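Local coordinates for protein endoglucanase (Clostridium thermocellum, PDB 2C4X) that probably hydrolyses cellulose as part of the cellulosome, this piece comprising its C-terminal PKD domain and the beta-glucan-binding module CBM44, at residues Glu6-Phe14 with Val77-Phe87. The protein carries 1 engineered substitution. Numbering follows the deposited sequence.
Sequences ENQAPKAIF and VTDNQGASSSF. With CA (calcium ion), chain B.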
loop_
_atom_site.group_PDB
_atom_site.type_symbol
_atom_site.label_atom_id
_atom_site.label_comp_id
_atom_site.label_asym_id
_atom_site.label_seq_id
_atom_site.Cartn_x
_atom_site.Cartn_y
_atom_site.Cartn_z
ATOM N N GLU A 6 25.276 -42.080 5.991
ATOM C CA GLU A 6 25.320 -40.702 5.467
ATOM C C GLU A 6 24.638 -39.630 6.323
ATOM O O GLU A 6 23.462 -39.757 6.679
ATOM C CB GLU A 6 24.739 -40.665 4.047
ATOM C CG GLU A 6 25.780 -40.670 2.934
ATOM C CD GLU A 6 26.260 -39.267 2.564
ATOM O OE1 GLU A 6 25.434 -38.322 2.554
ATOM O OE2 GLU A 6 27.468 -39.116 2.265
ATOM N N ASN A 7 25.376 -38.563 6.624
ATOM C CA ASN A 7 24.847 -37.446 7.410
ATOM C C ASN A 7 23.659 -36.745 6.738
ATOM O O ASN A 7 23.750 -36.339 5.579
ATOM C CB ASN A 7 25.952 -36.422 7.708
ATOM C CG ASN A 7 25.439 -35.219 8.492
ATOM O OD1 ASN A 7 24.602 -35.359 9.385
ATOM N ND2 ASN A 7 25.948 -34.040 8.175
ATOM N N GLN A 8 22.552 -36.613 7.470
ATOM C CA GLN A 8 21.408 -35.822 7.008
ATOM C C GLN A 8 21.647 -34.342 7.263
ATOM O O GLN A 8 22.093 -33.954 8.363
ATOM C CB GLN A 8 20.115 -36.254 7.701
ATOM C CG GLN A 8 19.690 -37.662 7.380
ATOM C CD GLN A 8 18.528 -38.134 8.232
ATOM O OE1 GLN A 8 17.658 -37.355 8.627
ATOM N NE2 GLN A 8 18.511 -39.415 8.517
ATOM N N ALA A 9 21.355 -33.522 6.252
ATOM C CA ALA A 9 21.440 -32.070 6.395
ATOM C C ALA A 9 20.329 -31.580 7.329
ATOM O O ALA A 9 19.241 -32.138 7.333
ATOM C CB ALA A 9 21.358 -31.377 5.034
ATOM N N PRO A 10 20.618 -30.551 8.144
ATOM C CA PRO A 10 19.619 -30.082 9.094
ATOM C C PRO A 10 18.448 -29.412 8.366
ATOM O O PRO A 10 18.548 -29.117 7.170
ATOM C CB PRO A 10 20.380 -29.062 9.954
ATOM C CG PRO A 10 21.565 -28.643 9.124
ATOM C CD PRO A 10 21.887 -29.796 8.216
ATOM N N LYS A 11 17.348 -29.191 9.068
ATOM C CA LYS A 11 16.222 -28.471 8.472
ATOM C C LYS A 11 16.191 -27.030 8.970
ATOM O O LYS A 11 16.256 -26.781 10.173
ATOM C CB LYS A 11 14.913 -29.224 8.697
ATOM C CG LYS A 11 14.916 -30.563 7.907
ATOM C CD LYS A 11 13.557 -31.251 7.755
ATOM C CE LYS A 11 12.663 -30.558 6.696
ATOM N NZ LYS A 11 13.300 -30.271 5.348
ATOM N N ALA A 12 16.161 -26.100 8.019
ATOM C CA ALA A 12 16.226 -24.676 8.287
ATOM C C ALA A 12 14.844 -24.050 8.097
ATOM O O ALA A 12 14.165 -24.263 7.080
ATOM C CB ALA A 12 17.242 -24.008 7.371
ATOM N N ILE A 13 14.420 -23.287 9.090
ATOM C CA ILE A 13 13.136 -22.590 9.015
ATOM C C ILE A 13 13.175 -21.462 10.032
ATOM O O ILE A 13 13.842 -21.568 11.065
ATOM C CB ILE A 13 11.926 -23.535 9.305
ATOM C CG1 ILE A 13 10.600 -22.850 8.915
ATOM C CG2 ILE A 13 11.930 -23.976 10.773
ATOM C CD1 ILE A 13 9.391 -23.770 8.833
ATOM N N PHE A 14 12.478 -20.378 9.727
ATOM C CA PHE A 14 12.296 -19.322 10.706
ATOM C C PHE A 14 10.986 -18.596 10.520
ATOM O O PHE A 14 10.390 -18.645 9.443
ATOM C CB PHE A 14 13.483 -18.340 10.706
ATOM C CG PHE A 14 13.570 -17.471 9.475
ATOM C CD1 PHE A 14 14.327 -17.873 8.373
ATOM C CD2 PHE A 14 12.918 -16.241 9.429
ATOM C CE1 PHE A 14 14.421 -17.060 7.233
ATOM C CE2 PHE A 14 12.997 -15.429 8.296
ATOM C CZ PHE A 14 13.749 -15.836 7.200
ATOM N N VAL A 77 21.460 -22.848 8.219
ATOM C CA VAL A 77 21.655 -23.620 9.428
ATOM C C VAL A 77 22.691 -24.701 9.131
ATOM O O VAL A 77 22.585 -25.413 8.127
ATOM C CB VAL A 77 20.294 -24.241 9.867
ATOM C CG1 VAL A 77 20.480 -25.336 10.872
ATOM C CG2 VAL A 77 19.374 -23.167 10.423
ATOM N N THR A 78 23.696 -24.821 10.000
ATOM C CA THR A 78 24.774 -25.770 9.789
ATOM C C THR A 78 24.858 -26.703 10.982
ATOM O O THR A 78 24.827 -26.251 12.127
ATOM C CB THR A 78 26.124 -25.037 9.561
ATOM O OG1 THR A 78 25.952 -24.068 8.518
ATOM C CG2 THR A 78 27.257 -25.999 9.187
ATOM N N ASP A 79 24.943 -28.002 10.703
ATOM C CA ASP A 79 25.022 -29.010 11.761
ATOM C C ASP A 79 26.462 -29.271 12.243
ATOM O O ASP A 79 27.422 -28.660 11.737
ATOM C CB ASP A 79 24.283 -30.302 11.359
ATOM C CG ASP A 79 24.995 -31.095 10.277
ATOM O OD1 ASP A 79 26.198 -30.896 10.052
ATOM O OD2 ASP A 79 24.350 -31.961 9.655
ATOM N N ASN A 80 26.591 -30.163 13.228
ATOM C CA ASN A 80 27.880 -30.531 13.837
ATOM C C ASN A 80 28.898 -31.181 12.881
ATOM O O ASN A 80 30.086 -31.265 13.194
ATOM C CB ASN A 80 27.652 -31.440 15.059
ATOM C CG ASN A 80 26.924 -32.741 14.706
ATOM O OD1 ASN A 80 25.775 -32.728 14.275
ATOM N ND2 ASN A 80 27.599 -33.870 14.899
ATOM N N GLN A 81 28.426 -31.627 11.721
ATOM C CA GLN A 81 29.274 -32.239 10.715
ATOM C C GLN A 81 29.500 -31.360 9.472
ATOM O O GLN A 81 30.082 -31.813 8.489
ATOM C CB GLN A 81 28.700 -33.597 10.331
ATOM C CG GLN A 81 28.999 -34.679 11.368
ATOM C CD GLN A 81 28.262 -35.966 11.096
ATOM O OE1 GLN A 81 28.863 -36.944 10.669
ATOM N NE2 GLN A 81 26.951 -35.977 11.338
ATOM N N GLY A 82 29.035 -30.114 9.524
ATOM C CA GLY A 82 29.250 -29.152 8.441
ATOM C C GLY A 82 28.266 -29.158 7.279
ATOM O O GLY A 82 28.476 -28.442 6.296
ATOM N N ALA A 83 27.198 -29.954 7.370
ATOM C CA ALA A 83 26.131 -29.913 6.369
ATOM C C ALA A 83 25.146 -28.787 6.683
ATOM O O ALA A 83 24.903 -28.460 7.850
ATOM C CB ALA A 83 25.394 -31.266 6.276
ATOM N N SER A 84 24.583 -28.196 5.638
ATOM C CA SER A 84 23.710 -27.050 5.828
ATOM C C SER A 84 22.468 -27.061 4.941
ATOM O O SER A 84 22.430 -27.740 3.911
ATOM C CB SER A 84 24.495 -25.749 5.659
ATOM O OG SER A 84 25.050 -25.676 4.368
ATOM N N SER A 85 21.455 -26.311 5.383
ATOM C CA SER A 85 20.235 -26.045 4.633
ATOM C C SER A 85 19.939 -24.568 4.735
ATOM O O SER A 85 20.343 -23.913 5.696
ATOM C CB SER A 85 19.051 -26.797 5.252
ATOM O OG SER A 85 19.378 -28.166 5.360
ATOM N N SER A 86 19.195 -24.052 3.765
ATOM C CA SER A 86 18.778 -22.662 3.795
ATOM C C SER A 86 17.267 -22.512 3.657
ATOM O O SER A 86 16.600 -23.351 3.025
ATOM C CB SER A 86 19.512 -21.857 2.714
ATOM O OG SER A 86 18.942 -22.049 1.436
ATOM N N PHE A 87 16.752 -21.439 4.255
ATOM C CA PHE A 87 15.344 -21.054 4.190
ATOM C C PHE A 87 15.341 -19.544 3.979
ATOM O O PHE A 87 16.015 -18.813 4.717
ATOM C CB PHE A 87 14.639 -21.402 5.515
ATOM C CG PHE A 87 13.133 -21.162 5.516
ATOM C CD1 PHE A 87 12.598 -19.957 5.993
ATOM C CD2 PHE A 87 12.252 -22.160 5.101
ATOM C CE1 PHE A 87 11.206 -19.751 6.016
ATOM C CE2 PHE A 87 10.866 -21.960 5.140
ATOM C CZ PHE A 87 10.348 -20.754 5.595
HETATM CA CA CA B . 23.112 -33.869 10.538
HETATM O O HOH W 1 25.285 -37.964 10.899
HETATM O O HOH W 2 15.670 -25.685 4.560
HETATM O O HOH W 3 24.998 -34.148 12.026
#
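Asn7 and Asp79 share a calcium ion and are also bonded to each other. Asn7 OD1 and Asp79 OD2 each lie 2.4 Å from the calcium. Asn7 ND2 donates to Asp79 OD2 at 3.0 Å, nearly in its own amide plane, and meets the syn lone pair of the carboxylate. Asp79 OD2 thus serves both metal and amide. With OD1 on the calcium and ND2 on Asp79 OD2, the rotation of the Asn7 amide is fixed. The backbone O of Gln8 and a water are further ligands; Asp36 and Asp38 complete the site. The calcium ties the lead-in segment to the end of the hairpin and to the loop holding Asp36 and Asp38.

The second shell holds Asp79 in place. Its OD1 accepts from Gln81 N and Ala83 N, which reach it from opposite faces of the carboxylate. The first bond makes an Asx turn within the type I beta turn of Asp79 to Gly82. Gln81 NE2 donates to the metal-bound water and to a second water, which donates to Asn7 OD1.

Beyond the metal, contact is mainly apolar. Pro10 CB meets Val77 CG1 at 3.8 Å, and Ala12 CB packs on Val77 CG2. Phe87 has CG anti to its backbone N (chi1 -175°), placing one ring face under Ile13 CG1, 4.0 Å from the ring centroid. The Phe87 edge points at the Phe14 face in an offset edge-to-face pair, planes at 80°.

Residues 6-14 lead into strand 15-17. They run over the hairpin of strands 69-79 and 84-93, the latter an outermost strand of the PKD domain's four-stranded sheet. Val77 also touches Ile41 and Tyr44 of strand 41-47, and Phe14 meets Trp46 there.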